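Local coordinates for membrane protein (Acinetobacter baumannii AB307-0294, PDB 5DL5) that forms an outer-membrane beta-barrel of the OprD porin family that probably lets small solutes, possibly including antibiotics, pass across the outer membrane, at residues L151-E156 and E161-K166; Y208-D211 and A215-R218; N224-Q227 and S233-T236; N275-I280 and D325-H330. All blocks are in the same frame, centred on the assembly; numbering follows the deposited sequence.

Interaction 1. Residues L151-E156 and E161-K166; sequences LLTSHE and EVVAGK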
loop_
_atom_site.group_PDB
_atom_site.type_symbol
_atom_site.label_atom_id
_atom_site.label_comp_id
_atom_site.label_asym_id
_atom_site.label_seq_id
_atom_site.Cartn_x
_atom_site.Cartn_y
_atom_site.Cartn_z
ATOM N N LEU A 151 -16.472 7.910 5.603
ATOM C CA LEU A 151 -15.671 8.723 4.731
ATOM C C LEU A 151 -16.531 9.595 3.928
ATOM O O LEU A 151 -17.461 9.150 3.210
ATOM C CB LEU A 151 -14.855 7.878 3.764
ATOM C CG LEU A 151 -13.887 8.597 2.818
ATOM C CD1 LEU A 151 -12.761 9.205 3.606
ATOM C CD2 LEU A 151 -13.278 7.704 1.688
ATOM N N LEU A 152 -16.233 10.857 3.995
ATOM C CA LEU A 152 -16.891 11.817 3.150
ATOM C C LEU A 152 -15.913 12.251 2.063
ATOM O O LEU A 152 -14.745 12.578 2.385
ATOM C CB LEU A 152 -17.254 13.110 3.940
ATOM C CG LEU A 152 -17.910 14.292 3.179
ATOM C CD1 LEU A 152 -18.757 15.059 4.102
ATOM C CD2 LEU A 152 -16.904 15.265 2.578
ATOM N N THR A 153 -16.435 12.325 0.814
ATOM C CA THR A 153 -15.685 12.625 -0.373
ATOM C C THR A 153 -16.456 13.693 -1.174
ATOM O O THR A 153 -17.561 13.461 -1.649
ATOM C CB THR A 153 -15.453 11.404 -1.250
ATOM O OG1 THR A 153 -14.783 10.442 -0.455
ATOM C CG2 THR A 153 -14.527 11.728 -2.417
ATOM N N SER A 154 -15.810 14.819 -1.329
ATOM C CA SER A 154 -16.358 15.952 -2.001
ATOM C C SER A 154 -15.651 16.383 -3.272
ATOM O O SER A 154 -14.393 16.685 -3.316
ATOM C CB SER A 154 -16.418 17.083 -0.986
ATOM O OG SER A 154 -16.956 18.140 -1.668
ATOM N N HIS A 155 -16.434 16.416 -4.326
ATOM C CA HIS A 155 -16.001 16.944 -5.573
ATOM C C HIS A 155 -16.794 18.172 -5.950
ATOM O O HIS A 155 -17.070 18.346 -7.137
ATOM C CB HIS A 155 -16.183 15.917 -6.634
ATOM C CG HIS A 155 -15.425 14.660 -6.444
ATOM N ND1 HIS A 155 -15.976 13.430 -6.731
ATOM C CD2 HIS A 155 -14.133 14.424 -6.092
ATOM C CE1 HIS A 155 -15.075 12.478 -6.526
ATOM N NE2 HIS A 155 -13.939 13.060 -6.163
ATOM N N GLU A 156 -17.131 19.042 -4.999
ATOM C CA GLU A 156 -17.935 20.245 -5.305
ATOM C C GLU A 156 -17.128 21.249 -6.162
ATOM O O GLU A 156 -17.731 22.062 -6.806
ATOM C CB GLU A 156 -18.475 20.968 -4.031
ATOM C CG GLU A 156 -19.330 20.091 -3.079
ATOM C CD GLU A 156 -20.641 19.567 -3.709
ATOM O OE1 GLU A 156 -21.102 20.157 -4.728
ATOM O OE2 GLU A 156 -21.283 18.590 -3.184
ATOM N N GLU A 161 -10.561 17.101 -5.167
ATOM C CA GLU A 161 -11.159 16.154 -4.272
ATOM C C GLU A 161 -10.754 16.402 -2.826
ATOM O O GLU A 161 -9.560 16.571 -2.550
ATOM C CB GLU A 161 -10.789 14.725 -4.637
ATOM C CG GLU A 161 -11.519 13.697 -3.790
ATOM C CD GLU A 161 -11.100 12.264 -4.122
ATOM O OE1 GLU A 161 -9.928 11.883 -3.866
ATOM O OE2 GLU A 161 -11.897 11.523 -4.727
ATOM N N VAL A 162 -11.737 16.559 -1.963
ATOM C CA VAL A 162 -11.530 16.768 -0.538
ATOM C C VAL A 162 -12.154 15.597 0.186
ATOM O O VAL A 162 -13.292 15.174 -0.132
ATOM C CB VAL A 162 -12.116 18.118 -0.051
ATOM C CG1 VAL A 162 -11.999 18.206 1.427
ATOM C CG2 VAL A 162 -11.479 19.352 -0.681
ATOM N N VAL A 163 -11.441 15.089 1.190
ATOM C CA VAL A 163 -11.918 14.003 2.002
ATOM C C VAL A 163 -11.823 14.330 3.473
ATOM O O VAL A 163 -10.975 15.119 3.892
ATOM C CB VAL A 163 -11.144 12.690 1.712
ATOM C CG1 VAL A 163 -11.304 12.342 0.240
ATOM C CG2 VAL A 163 -9.635 12.812 1.925
ATOM N N ALA A 164 -12.738 13.731 4.241
ATOM C CA ALA A 164 -12.697 13.706 5.683
ATOM C C ALA A 164 -13.282 12.397 6.165
ATOM O O ALA A 164 -14.318 11.959 5.658
ATOM C CB ALA A 164 -13.490 14.904 6.292
ATOM N N GLY A 165 -12.660 11.759 7.159
ATOM C CA GLY A 165 -13.149 10.460 7.613
ATOM C C GLY A 165 -12.798 10.201 9.015
ATOM O O GLY A 165 -12.007 10.837 9.654
ATOM N N LYS A 166 -13.460 9.231 9.542
ATOM C CA LYS A 166 -13.190 8.708 10.846
ATOM C C LYS A 166 -13.327 7.179 10.826
ATOM O O LYS A 166 -14.373 6.681 10.473
ATOM C CB LYS A 166 -14.177 9.223 11.847
ATOM C CG LYS A 166 -13.838 8.581 13.197
ATOM C CD LYS A 166 -14.484 9.233 14.401
ATOM C CE LYS A 166 -15.915 8.925 14.433
ATOM N NZ LYS A 166 -16.384 9.505 15.712
#

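Interaction 2. Residues Y208-D211 and A215-R218; sequences YGLD and ALER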
loop_
_atom_site.group_PDB
_atom_site.type_symbol
_atom_site.label_atom_id
_atom_site.label_comp_id
_atom_site.label_asym_id
_atom_site.label_seq_id
_atom_site.Cartn_x
_atom_site.Cartn_y
_atom_site.Cartn_z
ATOM N N TYR A 208 -2.484 15.499 2.817
ATOM C CA TYR A 208 -3.395 14.712 3.633
ATOM C C TYR A 208 -2.848 14.689 5.068
ATOM O O TYR A 208 -1.657 14.782 5.281
ATOM C CB TYR A 208 -3.445 13.241 3.126
ATOM C CG TYR A 208 -4.115 13.038 1.835
ATOM C CD1 TYR A 208 -3.403 13.106 0.666
ATOM C CD2 TYR A 208 -5.467 12.803 1.773
ATOM C CE1 TYR A 208 -4.032 12.964 -0.585
ATOM C CE2 TYR A 208 -6.147 12.640 0.552
ATOM C CZ TYR A 208 -5.393 12.715 -0.622
ATOM O OH TYR A 208 -5.963 12.592 -1.851
ATOM N N GLY A 209 -3.742 14.501 6.009
ATOM C CA GLY A 209 -3.474 14.405 7.428
ATOM C C GLY A 209 -4.164 13.193 8.056
ATOM O O GLY A 209 -5.300 12.783 7.627
ATOM N N LEU A 210 -3.505 12.634 9.070
ATOM C CA LEU A 210 -4.047 11.574 9.861
ATOM C C LEU A 210 -3.791 11.951 11.316
ATOM O O LEU A 210 -2.645 12.231 11.714
ATOM C CB LEU A 210 -3.376 10.222 9.602
ATOM C CG LEU A 210 -3.618 9.085 10.582
ATOM C CD1 LEU A 210 -5.044 8.539 10.664
ATOM C CD2 LEU A 210 -2.743 7.926 10.239
ATOM N N ASP A 211 -4.837 11.806 12.130
ATOM C CA ASP A 211 -4.649 11.784 13.588
ATOM C C ASP A 211 -5.292 10.537 14.162
ATOM O O ASP A 211 -6.561 10.406 14.134
ATOM C CB ASP A 211 -5.260 13.048 14.187
ATOM C CG ASP A 211 -5.102 13.108 15.737
ATOM O OD1 ASP A 211 -5.299 12.130 16.410
ATOM O OD2 ASP A 211 -4.757 14.114 16.306
ATOM N N ALA A 215 -1.762 6.975 19.065
ATOM C CA ALA A 215 -0.876 6.229 18.202
ATOM C C ALA A 215 0.117 7.176 17.445
ATOM O O ALA A 215 1.280 7.171 17.710
ATOM C CB ALA A 215 -1.677 5.468 17.197
ATOM N N LEU A 216 -0.389 8.041 16.570
ATOM C CA LEU A 216 0.432 8.864 15.816
ATOM C C LEU A 216 -0.362 9.926 15.081
ATOM O O LEU A 216 -1.576 9.759 14.879
ATOM C CB LEU A 216 1.202 8.059 14.766
ATOM C CG LEU A 216 0.436 7.164 13.766
ATOM C CD1 LEU A 216 0.218 7.814 12.418
ATOM C CD2 LEU A 216 1.308 5.975 13.443
ATOM N N GLU A 217 0.368 10.932 14.651
ATOM C CA GLU A 217 -0.072 11.991 13.773
ATOM C C GLU A 217 0.798 11.923 12.558
ATOM O O GLU A 217 2.026 11.688 12.665
ATOM C CB GLU A 217 -0.009 13.388 14.474
ATOM C CG GLU A 217 -0.796 13.389 15.758
ATOM C CD GLU A 217 -0.640 14.667 16.617
ATOM O OE1 GLU A 217 0.431 15.398 16.592
ATOM O OE2 GLU A 217 -1.617 14.886 17.387
ATOM N N ARG A 218 0.179 12.062 11.403
ATOM C CA ARG A 218 0.901 11.920 10.168
ATOM C C ARG A 218 0.378 12.837 9.095
ATOM O O ARG A 218 -0.844 12.992 8.968
ATOM C CB ARG A 218 0.869 10.465 9.700
ATOM C CG ARG A 218 1.604 10.223 8.400
ATOM C CD ARG A 218 2.101 8.765 8.298
ATOM N NE ARG A 218 1.070 7.881 8.084
ATOM C CZ ARG A 218 1.033 6.563 8.465
ATOM N NH1 ARG A 218 1.952 5.974 9.221
ATOM N NH2 ARG A 218 -0.069 5.928 8.204
#

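Interaction 3. Residues N224-Q227 and S233-T236; sequences NFKQ and SSLT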
loop_
_atom_site.group_PDB
_atom_site.type_symbol
_atom_site.label_atom_id
_atom_site.label_comp_id
_atom_site.label_asym_id
_atom_site.label_seq_id
_atom_site.Cartn_x
_atom_site.Cartn_y
_atom_site.Cartn_z
ATOM N N ASN A 224 3.641 16.582 -8.409
ATOM C CA ASN A 224 3.897 15.781 -9.526
ATOM C C ASN A 224 3.752 16.663 -10.763
ATOM O O ASN A 224 2.756 17.325 -10.963
ATOM C CB ASN A 224 3.040 14.476 -9.528
ATOM C CG ASN A 224 3.471 13.536 -10.595
ATOM O OD1 ASN A 224 3.180 13.742 -11.784
ATOM N ND2 ASN A 224 4.305 12.555 -10.217
ATOM N N PHE A 225 4.848 16.739 -11.542
ATOM C CA PHE A 225 4.965 17.665 -12.673
ATOM C C PHE A 225 5.520 16.860 -13.864
ATOM O O PHE A 225 6.591 16.294 -13.792
ATOM C CB PHE A 225 5.840 18.893 -12.404
ATOM C CG PHE A 225 5.939 19.820 -13.610
ATOM C CD1 PHE A 225 4.818 20.445 -14.113
ATOM C CD2 PHE A 225 7.104 19.977 -14.273
ATOM C CE1 PHE A 225 4.871 21.235 -15.269
ATOM C CE2 PHE A 225 7.185 20.790 -15.427
ATOM C CZ PHE A 225 6.061 21.398 -15.915
ATOM N N LYS A 226 4.717 16.786 -14.907
ATOM C CA LYS A 226 5.091 16.218 -16.147
ATOM C C LYS A 226 5.420 17.258 -17.185
ATOM O O LYS A 226 4.585 18.074 -17.529
ATOM C CB LYS A 226 3.961 15.411 -16.696
ATOM C CG LYS A 226 4.329 14.831 -18.068
ATOM C CD LYS A 226 3.230 13.888 -18.491
ATOM C CE LYS A 226 3.442 13.439 -19.929
ATOM N NZ LYS A 226 2.237 12.628 -20.287
ATOM N N GLN A 227 6.598 17.102 -17.782
ATOM C CA GLN A 227 7.164 18.023 -18.714
ATOM C C GLN A 227 7.365 17.378 -20.122
ATOM O O GLN A 227 8.267 16.579 -20.335
ATOM C CB GLN A 227 8.449 18.487 -18.070
ATOM C CG GLN A 227 8.685 19.964 -18.278
ATOM C CD GLN A 227 9.196 20.164 -19.597
ATOM O OE1 GLN A 227 9.950 19.333 -20.025
ATOM N NE2 GLN A 227 8.751 21.184 -20.303
ATOM N N SER A 233 7.682 11.948 -25.717
ATOM C CA SER A 233 8.639 11.750 -24.630
ATOM C C SER A 233 8.325 12.691 -23.570
ATOM O O SER A 233 7.736 13.750 -23.817
ATOM C CB SER A 233 10.064 12.125 -25.109
ATOM O OG SER A 233 10.497 11.244 -26.059
ATOM N N SER A 234 8.822 12.421 -22.397
ATOM C CA SER A 234 8.526 13.311 -21.332
ATOM C C SER A 234 9.419 13.038 -20.201
ATOM O O SER A 234 9.980 11.980 -20.101
ATOM C CB SER A 234 7.080 13.124 -20.793
ATOM O OG SER A 234 6.965 11.840 -20.203
ATOM N N LEU A 235 9.416 14.005 -19.326
ATOM C CA LEU A 235 10.084 13.952 -18.073
ATOM C C LEU A 235 9.074 14.222 -17.016
ATOM O O LEU A 235 8.397 15.225 -17.098
ATOM C CB LEU A 235 11.195 14.996 -18.031
ATOM C CG LEU A 235 12.444 14.364 -17.411
ATOM C CD1 LEU A 235 13.327 13.857 -18.525
ATOM C CD2 LEU A 235 13.186 15.351 -16.532
ATOM N N THR A 236 8.996 13.353 -16.028
ATOM C CA THR A 236 8.108 13.533 -14.921
ATOM C C THR A 236 8.930 13.608 -13.621
ATOM O O THR A 236 9.706 12.685 -13.312
ATOM C CB THR A 236 7.125 12.334 -14.828
ATOM O OG1 THR A 236 6.504 12.236 -16.078
ATOM C CG2 THR A 236 6.067 12.424 -13.622
#

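Interaction 4. Residues N275-I280 and D325-H330; sequences NNIWAI and DFIGNH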
loop_
_atom_site.group_PDB
_atom_site.type_symbol
_atom_site.label_atom_id
_atom_site.label_comp_id
_atom_site.label_asym_id
_atom_site.label_seq_id
_atom_site.Cartn_x
_atom_site.Cartn_y
_atom_site.Cartn_z
ATOM N N ASN A 275 9.621 11.242 12.752
ATOM C CA ASN A 275 10.252 10.842 11.480
ATOM C C ASN A 275 9.821 11.864 10.491
ATOM O O ASN A 275 8.636 12.215 10.457
ATOM C CB ASN A 275 9.672 9.555 10.951
ATOM C CG ASN A 275 10.232 9.129 9.615
ATOM O OD1 ASN A 275 9.531 9.232 8.577
ATOM N ND2 ASN A 275 11.509 8.652 9.611
ATOM N N ASN A 276 10.744 12.328 9.685
ATOM C CA ASN A 276 10.433 12.876 8.342
ATOM C C ASN A 276 11.086 11.975 7.249
ATOM O O ASN A 276 12.244 11.593 7.348
ATOM C CB ASN A 276 10.972 14.300 8.170
ATOM C CG ASN A 276 10.385 15.235 9.196
ATOM O OD1 ASN A 276 9.229 15.557 9.138
ATOM N ND2 ASN A 276 11.111 15.540 10.192
ATOM N N ILE A 277 10.318 11.627 6.244
ATOM C CA ILE A 277 10.804 10.866 5.076
ATOM C C ILE A 277 10.298 11.626 3.864
ATOM O O ILE A 277 9.130 11.973 3.726
ATOM C CB ILE A 277 10.462 9.388 5.131
ATOM C CG1 ILE A 277 11.154 8.644 3.967
ATOM C CG2 ILE A 277 8.963 9.186 5.199
ATOM C CD1 ILE A 277 11.002 7.140 4.057
ATOM N N TRP A 278 11.210 11.855 2.941
ATOM C CA TRP A 278 10.890 12.498 1.665
ATOM C C TRP A 278 11.682 11.868 0.496
ATOM O O TRP A 278 12.653 11.204 0.731
ATOM C CB TRP A 278 11.072 14.003 1.755
ATOM C CG TRP A 278 12.421 14.425 2.013
ATOM C CD1 TRP A 278 13.010 14.600 3.249
ATOM C CD2 TRP A 278 13.451 14.697 1.028
ATOM N NE1 TRP A 278 14.338 14.906 3.056
ATOM C CE2 TRP A 278 14.656 14.938 1.741
ATOM C CE3 TRP A 278 13.488 14.673 -0.358
ATOM C CZ2 TRP A 278 15.844 15.301 1.122
ATOM C CZ3 TRP A 278 14.747 14.942 -1.000
ATOM C CH2 TRP A 278 15.889 15.284 -0.216
ATOM N N ALA A 279 11.254 12.142 -0.730
ATOM C CA ALA A 279 11.816 11.558 -1.891
ATOM C C ALA A 279 11.552 12.414 -3.078
ATOM O O ALA A 279 10.538 13.093 -3.116
ATOM C CB ALA A 279 11.289 10.176 -2.132
ATOM N N ILE A 280 12.550 12.480 -3.960
ATOM C CA ILE A 280 12.429 13.123 -5.248
ATOM C C ILE A 280 12.740 12.109 -6.338
ATOM O O ILE A 280 13.685 11.304 -6.128
ATOM C CB ILE A 280 13.369 14.333 -5.378
ATOM C CG1 ILE A 280 14.839 13.940 -5.028
ATOM C CG2 ILE A 280 12.900 15.395 -4.422
ATOM C CD1 ILE A 280 15.901 14.975 -5.332
ATOM N N ASP A 325 11.533 -1.222 2.179
ATOM C CA ASP A 325 10.999 0.108 1.946
ATOM C C ASP A 325 11.988 1.221 2.214
ATOM O O ASP A 325 11.603 2.417 2.091
ATOM C CB ASP A 325 9.813 0.328 2.813
ATOM C CG ASP A 325 8.611 -0.515 2.349
ATOM O OD1 ASP A 325 8.288 -0.552 1.153
ATOM O OD2 ASP A 325 7.971 -1.044 3.229
ATOM N N PHE A 326 13.215 0.912 2.603
ATOM C CA PHE A 326 14.272 2.014 2.707
ATOM C C PHE A 326 13.820 3.111 3.671
ATOM O O PHE A 326 13.884 4.285 3.432
ATOM C CB PHE A 326 14.751 2.522 1.323
ATOM C CG PHE A 326 15.403 1.383 0.499
ATOM C CD1 PHE A 326 14.623 0.475 -0.214
ATOM C CD2 PHE A 326 16.778 1.162 0.539
ATOM C CE1 PHE A 326 15.215 -0.648 -0.866
ATOM C CE2 PHE A 326 17.408 0.087 -0.142
ATOM C CZ PHE A 326 16.597 -0.864 -0.784
ATOM N N ILE A 327 13.447 2.611 4.850
ATOM C CA ILE A 327 12.710 3.385 5.898
ATOM C C ILE A 327 13.411 3.320 7.205
ATOM O O ILE A 327 12.871 3.738 8.188
ATOM C CB ILE A 327 11.261 2.817 6.141
ATOM C CG1 ILE A 327 11.322 1.296 6.453
ATOM C CG2 ILE A 327 10.334 3.307 5.058
ATOM C CD1 ILE A 327 9.971 0.674 6.856
ATOM N N GLY A 328 14.644 2.910 7.251
ATOM C CA GLY A 328 15.430 2.926 8.461
ATOM C C GLY A 328 15.730 4.349 8.969
ATOM O O GLY A 328 15.657 5.366 8.248
ATOM N N ASN A 329 16.040 4.353 10.231
ATOM C CA ASN A 329 16.338 5.536 10.995
ATOM C C ASN A 329 17.578 6.257 10.342
ATOM O O ASN A 329 18.594 5.637 10.207
ATOM C CB ASN A 329 16.537 5.168 12.427
ATOM C CG ASN A 329 16.805 6.375 13.354
ATOM O OD1 ASN A 329 17.500 7.336 13.010
ATOM N ND2 ASN A 329 16.428 6.212 14.581
ATOM N N HIS A 330 17.377 7.516 9.877
ATOM C CA HIS A 330 18.429 8.337 9.136
ATOM C C HIS A 330 18.786 7.774 7.800
ATOM O O HIS A 330 19.741 8.211 7.231
ATOM C CB HIS A 330 19.704 8.506 10.004
ATOM C CG HIS A 330 19.613 9.647 10.958
ATOM N ND1 HIS A 330 18.628 9.738 11.949
ATOM C CD2 HIS A 330 20.330 10.807 11.026
ATOM C CE1 HIS A 330 18.772 10.881 12.616
ATOM N NE2 HIS A 330 19.786 11.550 12.068
#

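Interaction 1. Residues L151-E156 and E161-K166
Leu-151 lies across from Gly-165, with the CA atoms of the pair 4.2 Å apart. Its CG is anti to the backbone N (chi1 -177°), and Leu-151 CD1 reaches to Ala-164 O at 3.8 Å. Leu-152 pairs with Ala-164 through two backbone hydrogen bonds; Leu-152 N to Ala-164 O is 2.8 Å. Its side chain turns to the sheet face shared with Ser-154, Val-162 and Ala-164. Thr-153 is on the other face, beside Val-163, and the two side chains point the same way. Thr-153 CG2 crosses the end of Glu-161, 3.5 Å from Glu-161 OE2. The two strands form an antiparallel beta hairpin in the barrel wall. Strands 121-125 and 190-200 flank it, as in the meander of OprD-family porins. Ser-154 repeats the two-bond pairing with Val-162, and Ser-154 N lies 2.8 Å from Val-162 O. His-155 then lies alongside Glu-161. His-155 NE2 donates to Glu-161 OE2 over 2.9 Å. The ring and carboxylate planes are only 15° apart, but the donor meets OE2 on its anti side, 24° out of the carboxylate plane. His-155 ND1 is hydrogen-bonded to Glu-17 OE2, which places the imidazole between two carboxylates and may stabilise its protonated form.

Interaction 2. Residues Y208-D211 and A215-R218
Leu-210 CD2 meets the Arg-218 guanidinium obliquely, 3.9 Å from NH2. Leu-216 CD1 lies above one face of the same group, displaced toward its rim. Leu-216 CD1 also touches Leu-210 CD2 at 3.7 Å, so the two leucines flank the arginine head. A bend at chi3 (72°) brings the guanidinium beside the two leucine methyls. The polar ends of Arg-218 are used elsewhere: NH1 forms a salt bridge with Asp-311, and NH2 bonds to Val-134 O. The other flat groups are the carboxylates of Asp-211 and Glu-217, on the opposite face of the sheet. They lie side by side with their planes 61° apart. Asp-211 OD2 and Glu-217 OE2 approach to 3.4 Å, two acceptors of like charge, which may raise the proton affinity of one of them. A weak, long ion pair of Glu-217 with Lys-245 would offset this. The backbones hold the pairing. Leu-210 N to Arg-218 O is 2.7 Å, and Arg-218 N returns to Leu-210 O at 2.8 Å. A classic beta bulge at Ala-215 and Leu-216 marks the start of the second strand. The contact is one hairpin of the porin barrel, with strand 190-200 beside segment 208-211 and strand 233-246 beside segment 215-218.

Interaction 3. Residues N224-Q227 and S233-T236
Segments 224-227 and 233-236 run antiparallel at 156°, with Gln-227 and Leu-235 as a hydrogen-bonded pair and Lys-226 and Thr-236 as a non-hydrogen-bonded one. They are the two arms of a beta hairpin in the porin barrel, close to its short turn. Strands alternate in direction from termini that face the periplasm in outer-membrane barrels, so this turn is probably at the periplasmic end. Gln-227 N bonds to Leu-235 O at 2.7 Å, and Leu-235 N bonds back to Gln-227 O at 3.0 Å. The second donor is tilted 30° from the carbonyl plane. The side chains of Asn-224, Lys-226, Ser-234 and Thr-236 share one sheet face. Thr-236 CG2 crosses the end of Asn-224, 3.7 Å from OD1 and 3.8 Å from ND2, so this methyl packs against both ends of the amide. The amide is held from elsewhere, since its ND2 is bonded to Asp-238 OD1. Lys-226 is fully extended, with CG anti to the backbone N (chi1 178°). It runs along the sheet past Thr-236 toward Ser-234. Lys-226 CG passes 3.9 Å from Thr-236 OG1, a contact without a hydrogen bond. On the other face the two residues stand opposite one another, with Gln-227 CB 4.4 Å from Leu-235 CB. Farther along the lysine chain, Lys-226 CE rests 3.8 Å from Ser-234 CB.

Interaction 4. Residues N275-I280 and D325-H330
Ile-277 is the strand residue that makes the close part of this contact, against Ile-327 CG2 and Phe-326 O. Its CG1 is anti to the backbone N (chi1 -173°), so CD1 projects from the strand toward the loop. Ile-277 CD1 lies 4.0 Å from Ile-327 CG2, and the two side chains cross at a slant. Ile-277 CD1 is also 4.1 Å from Phe-326 O. That carbonyl accepts a hydrogen bond from Gln-296 NE2 and so is satisfied. The three touching residues are buried, and Leu-318 and Tyr-242 also pack on Ile-277. The rest is loose. The nearest pair of CA atoms, Ile-277 and Ile-327, is 7.8 Å apart, and only 93 Å² is buried. Trp-278 and Ile-280 turn to the other side, and Ile-280 lies on the surface. At the far end of the loop segment, Asn-329 and His-330 point their CB bonds away from the strand. His-330 ND1 donates to Asn-329 OD1 at 2.9 Å, while Asn-329 ND2 bonds to Thr-256 and Ser-254. A long loop of the porin barrel, between strands 289-300 and 332-341, thus folds back against strand 273-286 at a buried site. No hydrogen bond links the two segments directly. This part of the loop meets the strand by packing of Ile-277. Hydrogen bonds elsewhere, within the loop and beyond it, probably set its course.

From the N terminus the four contacts follow in series; none nests in or crosses another. Interaction 1 closes the hairpin of strands 150-157 and 160-171. Interaction 2 closes the hairpin of strands 203-212 and 216-229. The two touch, with Val-163 CG2 3.8 Å from Tyr-208 CE2. Interaction 3 uses the later part of strand 216-229 and pairs it with strand 233-246; its centre is about 30 Å from that of interaction 2. Strand 233-246 borders strand 273-286, where interaction 4 begins. Interaction 4 spans the longest separation, 44 residues, and ties a long loop back to the wall. Together they take in three hairpins of the wall, strand 273-286 and one long loop.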